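Local atomic coordinates of fusion protein of Nuclear RNA export factor 2 and Protein panoramix (PDB entry 6IEW), a protein that acts in cotranscriptional transposon silencing in the ovary and may take part in mRNA export from the nucleus, its UBA (TAP-C) domain here being fused to its partner Panoramix. Residues F15-G20 with V78-L83; H51-L56 with D72-A77; D36-L41 with E86-K91. All blocks are in the same frame, centred on the assembly; numbering follows the deposited sequence. Where two conformers were deposited one is given.

Overall arrangement
From the N terminus, helices 4-19, 23-32 and 37-49 form the three-helix UBA-like domain of Nxf2, and an engineered linker leads to helix 70-93 of Panoramix, which all three contacts share. Contact 1 joins the end of helix 4-19 to the middle of that helix. Contact 3 opens later, at the start of helix 37-49, and closes later, near the C terminus, so its loop crosses that of contact 1. Contact 2, between the loop after helix 37-49 and the beginning of helix 70-93, is nested inside both. Contacts 2 and 3 lie on opposite sides of the chain's centre, about 20 Å apart between centres; contact 1 touches each.

Contact 1. Residues F15-G20 with V78-L83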
# COMPACT_ATOMS: atom_id res chain seq x y z
N PHE A 15 -5.41 1.06 -1.16
CA PHE A 15 -4.04 0.81 -0.76
C PHE A 15 -3.29 0.02 -1.81
O PHE A 15 -2.12 0.29 -2.10
CB PHE A 15 -4.06 0.07 0.58
CG PHE A 15 -2.71 -0.39 1.05
CD1 PHE A 15 -1.92 0.44 1.84
CD2 PHE A 15 -2.25 -1.66 0.74
CE1 PHE A 15 -0.69 0.01 2.29
CE2 PHE A 15 -1.02 -2.09 1.19
CZ PHE A 15 -0.23 -1.26 1.96
N GLN A 16 -3.95 -0.98 -2.41
CA GLN A 16 -3.31 -1.78 -3.44
C GLN A 16 -2.90 -0.93 -4.63
O GLN A 16 -1.82 -1.12 -5.20
CB GLN A 16 -4.22 -2.93 -3.89
CG GLN A 16 -3.57 -3.85 -4.92
CD GLN A 16 -4.35 -5.13 -5.18
OE1 GLN A 16 -5.50 -5.09 -5.61
NE2 GLN A 16 -3.72 -6.26 -4.92
N GLU A 17 -3.74 0.03 -5.02
CA GLU A 17 -3.43 0.87 -6.18
C GLU A 17 -2.20 1.73 -5.92
O GLU A 17 -1.37 1.90 -6.81
CB GLU A 17 -4.64 1.73 -6.53
CG GLU A 17 -4.52 2.48 -7.86
CD GLU A 17 -3.73 3.77 -7.75
OE1 GLU A 17 -3.68 4.35 -6.65
OE2 GLU A 17 -3.16 4.20 -8.78
N VAL A 18 -2.08 2.28 -4.71
CA VAL A 18 -0.94 3.13 -4.40
C VAL A 18 0.35 2.32 -4.38
O VAL A 18 1.36 2.72 -4.97
CB VAL A 18 -1.16 3.86 -3.06
CG1 VAL A 18 0.11 4.59 -2.62
CG2 VAL A 18 -2.34 4.81 -3.17
N THR A 19 0.33 1.17 -3.71
CA THR A 19 1.56 0.45 -3.40
C THR A 19 1.98 -0.54 -4.49
O THR A 19 3.17 -0.84 -4.61
CB THR A 19 1.42 -0.31 -2.08
OG1 THR A 19 0.35 -1.27 -2.17
CG2 THR A 19 1.13 0.65 -0.93
N GLY A 20 1.04 -1.07 -5.27
CA GLY A 20 1.40 -2.11 -6.21
C GLY A 20 1.77 -3.42 -5.55
O GLY A 20 2.55 -4.19 -6.11
N VAL A 78 7.48 2.40 -2.63
CA VAL A 78 7.77 3.27 -1.50
C VAL A 78 7.59 4.73 -1.89
O VAL A 78 6.99 5.52 -1.15
CB VAL A 78 9.20 2.99 -0.99
CG1 VAL A 78 9.64 4.07 0.01
CG2 VAL A 78 9.26 1.61 -0.35
N ALA A 79 8.08 5.11 -3.08
CA ALA A 79 7.98 6.49 -3.52
C ALA A 79 6.53 6.91 -3.70
O ALA A 79 6.15 8.04 -3.35
CB ALA A 79 8.76 6.68 -4.82
N ARG A 80 5.70 6.03 -4.27
CA ARG A 80 4.29 6.35 -4.44
C ARG A 80 3.60 6.50 -3.09
O ARG A 80 2.82 7.44 -2.88
CB ARG A 80 3.61 5.28 -5.29
CG ARG A 80 3.96 5.36 -6.77
CD ARG A 80 3.55 4.11 -7.53
NE ARG A 80 2.11 3.84 -7.48
CZ ARG A 80 1.24 4.23 -8.41
NH1 ARG A 80 1.66 4.91 -9.48
NH2 ARG A 80 -0.04 3.92 -8.29
N ALA A 81 3.87 5.58 -2.17
CA ALA A 81 3.27 5.66 -0.84
C ALA A 81 3.70 6.94 -0.13
O ALA A 81 2.88 7.61 0.51
CB ALA A 81 3.63 4.43 -0.02
N GLU A 82 4.98 7.29 -0.23
CA GLU A 82 5.47 8.50 0.43
C GLU A 82 4.87 9.76 -0.19
O GLU A 82 4.59 10.72 0.53
CB GLU A 82 7.00 8.53 0.40
CG GLU A 82 7.64 7.54 1.36
CD GLU A 82 9.15 7.49 1.23
OE1 GLU A 82 9.67 7.95 0.19
OE2 GLU A 82 9.81 7.00 2.17
N LEU A 83 4.67 9.77 -1.51
CA LEU A 83 4.07 10.94 -2.14
C LEU A 83 2.62 11.12 -1.71
O LEU A 83 2.18 12.24 -1.46
CB LEU A 83 4.17 10.86 -3.66
CG LEU A 83 3.74 12.13 -4.40
CD1 LEU A 83 4.79 13.23 -4.25
CD2 LEU A 83 3.45 11.85 -5.87
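Glu17 and Val18, in the last turn of helix 4-19, face Arg80 and Ala81 across two helix axes that approach to 9.0 Å and make 121° between their N-to-C directions. After Thr19 the first helix breaks off: Gly20 still donates its N to Gln16 O but has a positive phi. The example is one of a helix end held by an arginine from a second helix, joining the UBA domain of Nxf2 to the Panoramix part of the fusion.

Arg80 does most of the work. Its chain runs out from the helix nearly straight and then bends at CD (chi3 60°), which brings the edge of the guanidinium up to two successive backbone carbonyls. Arg80 NE donates to Val18 O at 2.8 Å, almost straight and in the guanidinium plane, while NH2 reaches Glu17 O, also at 2.8 Å, with a more bent geometry. Both donors are tilted from the carbonyl planes they address. A further, weak bond from Arg80 NH2 to Glu17 OE2, 3.2 Å long, would make a salt bridge; since the glutamate was modelled in two conformers, this link is doubtful.

Beside the polar grip lies a small apolar one. Val18 swings CG1 away from its own backbone N (chi1 172°), and this methyl rests 3.8 Å from Ala81 CA, the small alanine allowing it to come close to the helix backbone. The same valine also packs on Leu41 of helix 37-49, while Phe15 points into the three-helix core.

Two carbonyls at the C-terminal end of a helix, where the dipole is negative, offer a site well suited to a cation; the positive charge of Arg80 is probably steadied chiefly by these backbone oxygens, with the Glu17 carboxylate a weaker, uncertain addition.

Contact 2. Residues H51-L56 with D72-A77; sequences HEIPDL and DKRSLA
Arg74 reaches from the first turns of the Panoramix helix into the loop that follows the last helix of the UBA-like bundle of Nxf2, where it meets Ile53 and Asp55. The loop starts from a Schellman motif: helix 37-49 is closed by His51, in the C-prime position with positive phi, and Glu52 N returns to Lys47 O. The chain is then extended through Ile53 and Pro54 and begins a 3-10 turn at Asp55, with Asp55 CA 7.6 Å from Arg74 CA.

Bookkeeping of the guanidinium makes this a clear case of an arginine with every N-H accounted for. Approaching end-on, Arg74 NH1 and NH2 both donate to one atom, Ile53 O, each at 2.9 Å, and the oxygen lies exactly in the guanidinium plane. The second hydrogen of NH1 goes to Asn48 OD1, on the preceding helix. Arg74 NH2 spends its other hydrogen on Asp55 OD1, 2.8 Å away, in a salt bridge that is close to straight (159°) and uses the anti lone pair of the carboxylate oxygen, with the two flat groups turned 45° against each other. NE is left to a water.

A chain extended as far as CG and CD and bent only at chi3 (-60°) delivers the group to this point, while Phe58 packs against Arg74. With its rotation fixed by acceptors on its edge, the guanidinium should be well ordered. The bridging water closes the ring, accepting from Arg74 NE at 2.9 Å and donating to Asp55 OD1 at 3.3 Å.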
# COMPACT_ATOMS: atom_id res chain seq x y z
N HIS A 51 12.73 -4.90 6.42
CA HIS A 51 12.93 -6.13 5.64
C HIS A 51 11.83 -7.16 5.87
O HIS A 51 12.07 -8.37 5.86
CB HIS A 51 14.33 -6.72 5.85
CG HIS A 51 15.42 -5.80 5.40
ND1 HIS A 51 15.52 -5.35 4.10
CD2 HIS A 51 16.44 -5.23 6.08
CE1 HIS A 51 16.56 -4.54 4.00
NE2 HIS A 51 17.13 -4.45 5.19
N GLU A 52 10.60 -6.68 6.07
CA GLU A 52 9.45 -7.55 6.27
C GLU A 52 8.55 -7.65 5.05
O GLU A 52 7.53 -8.34 5.11
CB GLU A 52 8.65 -7.10 7.50
CG GLU A 52 9.35 -7.41 8.82
CD GLU A 52 8.80 -6.62 9.99
OE1 GLU A 52 7.83 -5.86 9.79
OE2 GLU A 52 9.35 -6.75 11.10
N ILE A 53 8.91 -7.00 3.94
CA ILE A 53 8.14 -7.09 2.70
C ILE A 53 8.95 -7.88 1.69
O ILE A 53 9.92 -7.35 1.12
CB ILE A 53 7.78 -5.70 2.15
CG1 ILE A 53 7.06 -4.86 3.21
CG2 ILE A 53 6.91 -5.83 0.90
CD1 ILE A 53 5.68 -5.37 3.59
N PRO A 54 8.61 -9.14 1.42
CA PRO A 54 9.38 -9.93 0.45
C PRO A 54 9.31 -9.32 -0.95
O PRO A 54 8.35 -8.62 -1.30
CB PRO A 54 8.69 -11.30 0.48
CG PRO A 54 7.97 -11.34 1.80
CD PRO A 54 7.54 -9.93 2.05
N ASP A 55 10.33 -9.62 -1.75
CA ASP A 55 10.32 -9.25 -3.16
C ASP A 55 9.02 -9.69 -3.83
O ASP A 55 8.43 -8.94 -4.62
CB ASP A 55 11.49 -9.89 -3.89
CG ASP A 55 12.79 -9.12 -3.75
OD1 ASP A 55 12.85 -8.15 -2.97
OD2 ASP A 55 13.76 -9.50 -4.44
N LEU A 56 8.56 -10.90 -3.53
CA LEU A 56 7.38 -11.43 -4.22
C LEU A 56 6.10 -10.70 -3.85
O LEU A 56 5.07 -10.95 -4.48
CB LEU A 56 7.23 -12.95 -3.98
CG LEU A 56 7.07 -13.54 -2.58
CD1 LEU A 56 5.69 -13.26 -1.97
CD2 LEU A 56 7.31 -15.04 -2.63
N ASP A 72 13.44 -2.21 -8.34
CA ASP A 72 12.86 -0.98 -8.85
C ASP A 72 11.36 -0.91 -8.61
O ASP A 72 10.81 0.19 -8.47
CB ASP A 72 13.21 -0.79 -10.32
CG ASP A 72 14.66 -0.38 -10.52
OD1 ASP A 72 15.34 -0.07 -9.52
OD2 ASP A 72 15.13 -0.39 -11.68
N LYS A 73 10.68 -2.06 -8.57
CA LYS A 73 9.28 -2.06 -8.14
C LYS A 73 9.16 -1.63 -6.69
O LYS A 73 8.24 -0.88 -6.33
CB LYS A 73 8.68 -3.46 -8.34
CG LYS A 73 8.44 -3.83 -9.79
CD LYS A 73 8.06 -5.30 -9.94
CE LYS A 73 7.70 -5.61 -11.37
NZ LYS A 73 7.52 -7.07 -11.60
N ARG A 74 10.06 -2.11 -5.84
CA ARG A 74 10.04 -1.74 -4.43
C ARG A 74 10.26 -0.25 -4.26
O ARG A 74 9.53 0.42 -3.52
CB ARG A 74 11.12 -2.53 -3.68
CG ARG A 74 11.17 -2.26 -2.19
CD ARG A 74 12.34 -3.00 -1.55
NE ARG A 74 12.24 -4.45 -1.71
CZ ARG A 74 11.58 -5.26 -0.89
NH1 ARG A 74 10.93 -4.77 0.16
NH2 ARG A 74 11.56 -6.57 -1.12
N SER A 75 11.27 0.30 -4.94
CA SER A 75 11.54 1.73 -4.83
C SER A 75 10.36 2.55 -5.32
O SER A 75 10.02 3.58 -4.73
CB SER A 75 12.80 2.09 -5.61
OG SER A 75 13.95 1.55 -4.99
N LEU A 76 9.73 2.12 -6.42
CA LEU A 76 8.58 2.85 -6.94
C LEU A 76 7.41 2.79 -5.96
O LEU A 76 6.71 3.79 -5.77
CB LEU A 76 8.19 2.29 -8.30
CG LEU A 76 6.97 2.93 -8.98
CD1 LEU A 76 7.17 4.43 -9.18
CD2 LEU A 76 6.69 2.25 -10.31
N ALA A 77 7.19 1.63 -5.35
CA ALA A 77 6.08 1.48 -4.40
C ALA A 77 6.27 2.39 -3.19
O ALA A 77 5.33 3.06 -2.75
CB ALA A 77 6.00 0.02 -3.95
O HOH W 1 14.36 -5.32 -3.55

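Contact 3. Residues D36-L41 with E86-K91; sequences DFERAL and EQIQQK
Phe37 and Glu38, in the first turn of helix 37-49, face Ile88 of the long Panoramix helix, Glu38 CA and Ile88 CA being 7.8 Å apart. In this helix-on-helix packing, the third helix of the UBA-like bundle in the Nxf2 part of the fusion lies against a region of Panoramix predicted to form a coiled coil.

A single branched side chain serves two neighbours. Ile88 points toward the Nxf2 helix, and its methyls diverge: CG2 is turned away from its own backbone N, whereas CG1 (chi1 -69°) carries CD1 off in another direction. Ile88 CD1 comes to 4.0 Å from Phe37 CE2 and nearly as close to CD2, meeting the ring at a slant. Ile88 CG2 sits over the flat face of the Glu38 carboxylate, 4.0 Å from Glu38 CD, a van der Waals contact between a methyl and the carboxylate at the end of an extended chain. That carboxylate also has a long, weak ion pair with Lys42.

The phenyl ring has other neighbours besides Ile88. Leu41, one turn further on, lays CD1 over one of its faces, 3.8 Å above the plane and toward the rim. Val84, preceding Ile88 by a turn on the Panoramix helix, and Val18 of helix 4-19 touch it as well, so Phe37 sits where three helices meet, while Leu85 of the Panoramix helix touches both Glu38 and Leu41.

Asp36 caps the start of the Nxf2 helix: its OD2 accepts from Arg39 N at 2.9 Å, 165° at the hydrogen, through the lone pair that points away from OD1.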
# COMPACT_ATOMS: atom_id res chain seq x y z
N ASP A 36 -7.31 1.91 8.06
CA ASP A 36 -7.03 3.32 7.85
C ASP A 36 -5.99 3.47 6.75
O ASP A 36 -4.87 2.95 6.88
CB ASP A 36 -6.58 4.02 9.12
CG ASP A 36 -6.44 5.52 8.93
OD1 ASP A 36 -7.47 6.23 9.00
OD2 ASP A 36 -5.32 5.98 8.66
N PHE A 37 -6.36 4.19 5.70
CA PHE A 37 -5.52 4.33 4.51
C PHE A 37 -4.16 4.92 4.86
O PHE A 37 -3.12 4.35 4.53
CB PHE A 37 -6.28 5.21 3.51
CG PHE A 37 -5.55 5.47 2.22
CD1 PHE A 37 -5.05 4.43 1.46
CD2 PHE A 37 -5.41 6.77 1.75
CE1 PHE A 37 -4.41 4.68 0.26
CE2 PHE A 37 -4.77 7.02 0.55
CZ PHE A 37 -4.27 5.97 -0.19
N GLU A 38 -4.16 6.06 5.55
CA GLU A 38 -2.90 6.73 5.88
C GLU A 38 -2.04 5.85 6.78
O GLU A 38 -0.83 5.70 6.55
CB GLU A 38 -3.18 8.08 6.53
CG GLU A 38 -1.92 8.85 6.90
CD GLU A 38 -2.24 10.16 7.57
OE1 GLU A 38 -3.38 10.32 8.05
OE2 GLU A 38 -1.34 11.03 7.62
N ARG A 39 -2.64 5.26 7.82
CA ARG A 39 -1.86 4.40 8.70
C ARG A 39 -1.31 3.19 7.96
O ARG A 39 -0.19 2.73 8.25
CB ARG A 39 -2.68 3.98 9.92
CG ARG A 39 -2.99 5.13 10.86
CD ARG A 39 -3.29 4.64 12.27
NE ARG A 39 -4.36 3.65 12.30
CZ ARG A 39 -5.65 3.95 12.33
NH1 ARG A 39 -6.05 5.22 12.32
NH2 ARG A 39 -6.56 2.98 12.36
N ALA A 40 -2.07 2.66 7.00
CA ALA A 40 -1.59 1.51 6.24
C ALA A 40 -0.38 1.87 5.39
O ALA A 40 0.57 1.08 5.29
CB ALA A 40 -2.72 0.95 5.37
N LEU A 41 -0.39 3.05 4.77
CA LEU A 41 0.76 3.48 3.98
C LEU A 41 1.99 3.62 4.86
O LEU A 41 3.09 3.17 4.51
CB LEU A 41 0.45 4.78 3.25
CG LEU A 41 -0.64 4.69 2.18
CD1 LEU A 41 -0.96 6.07 1.64
CD2 LEU A 41 -0.22 3.76 1.05
N GLU A 86 2.50 12.63 1.66
CA GLU A 86 2.73 14.07 1.57
C GLU A 86 1.48 14.79 1.10
O GLU A 86 1.14 15.86 1.62
CB GLU A 86 3.90 14.36 0.63
CG GLU A 86 5.26 14.01 1.18
CD GLU A 86 6.37 14.23 0.17
OE1 GLU A 86 6.06 14.47 -1.02
OE2 GLU A 86 7.56 14.17 0.56
N GLN A 87 0.78 14.23 0.11
CA GLN A 87 -0.45 14.84 -0.38
C GLN A 87 -1.51 14.89 0.71
O GLN A 87 -2.24 15.89 0.83
CB GLN A 87 -0.96 14.07 -1.59
CG GLN A 87 -0.04 14.14 -2.80
CD GLN A 87 -0.41 13.15 -3.88
OE1 GLN A 87 -1.27 12.29 -3.69
NE2 GLN A 87 0.25 13.26 -5.03
N ILE A 88 -1.62 13.83 1.51
CA ILE A 88 -2.60 13.80 2.59
C ILE A 88 -2.31 14.91 3.60
O ILE A 88 -3.21 15.64 4.03
CB ILE A 88 -2.63 12.41 3.25
CG1 ILE A 88 -3.22 11.38 2.29
CG2 ILE A 88 -3.42 12.45 4.56
CD1 ILE A 88 -3.09 9.95 2.77
N GLN A 89 -1.04 15.07 3.97
CA GLN A 89 -0.66 16.15 4.87
C GLN A 89 -0.93 17.51 4.25
O GLN A 89 -1.45 18.42 4.91
CB GLN A 89 0.82 16.01 5.24
CG GLN A 89 1.25 16.91 6.38
CD GLN A 89 0.38 16.74 7.61
OE1 GLN A 89 0.40 15.69 8.25
NE2 GLN A 89 -0.41 17.76 7.93
N GLN A 90 -0.61 17.67 2.96
CA GLN A 90 -0.82 18.95 2.30
C GLN A 90 -2.30 19.29 2.19
O GLN A 90 -2.68 20.46 2.30
CB GLN A 90 -0.15 18.95 0.92
CG GLN A 90 1.37 18.95 0.99
CD GLN A 90 2.02 18.37 -0.25
OE1 GLN A 90 1.36 18.18 -1.27
NE2 GLN A 90 3.31 18.09 -0.17
N LYS A 91 -3.15 18.28 1.98
CA LYS A 91 -4.58 18.53 1.94
C LYS A 91 -5.12 18.92 3.31
O LYS A 91 -5.97 19.82 3.42
CB LYS A 91 -5.32 17.32 1.38
CG LYS A 91 -6.83 17.37 1.57
CD LYS A 91 -7.53 16.38 0.65
CE LYS A 91 -8.46 17.11 -0.31
NZ LYS A 91 -8.87 16.25 -1.46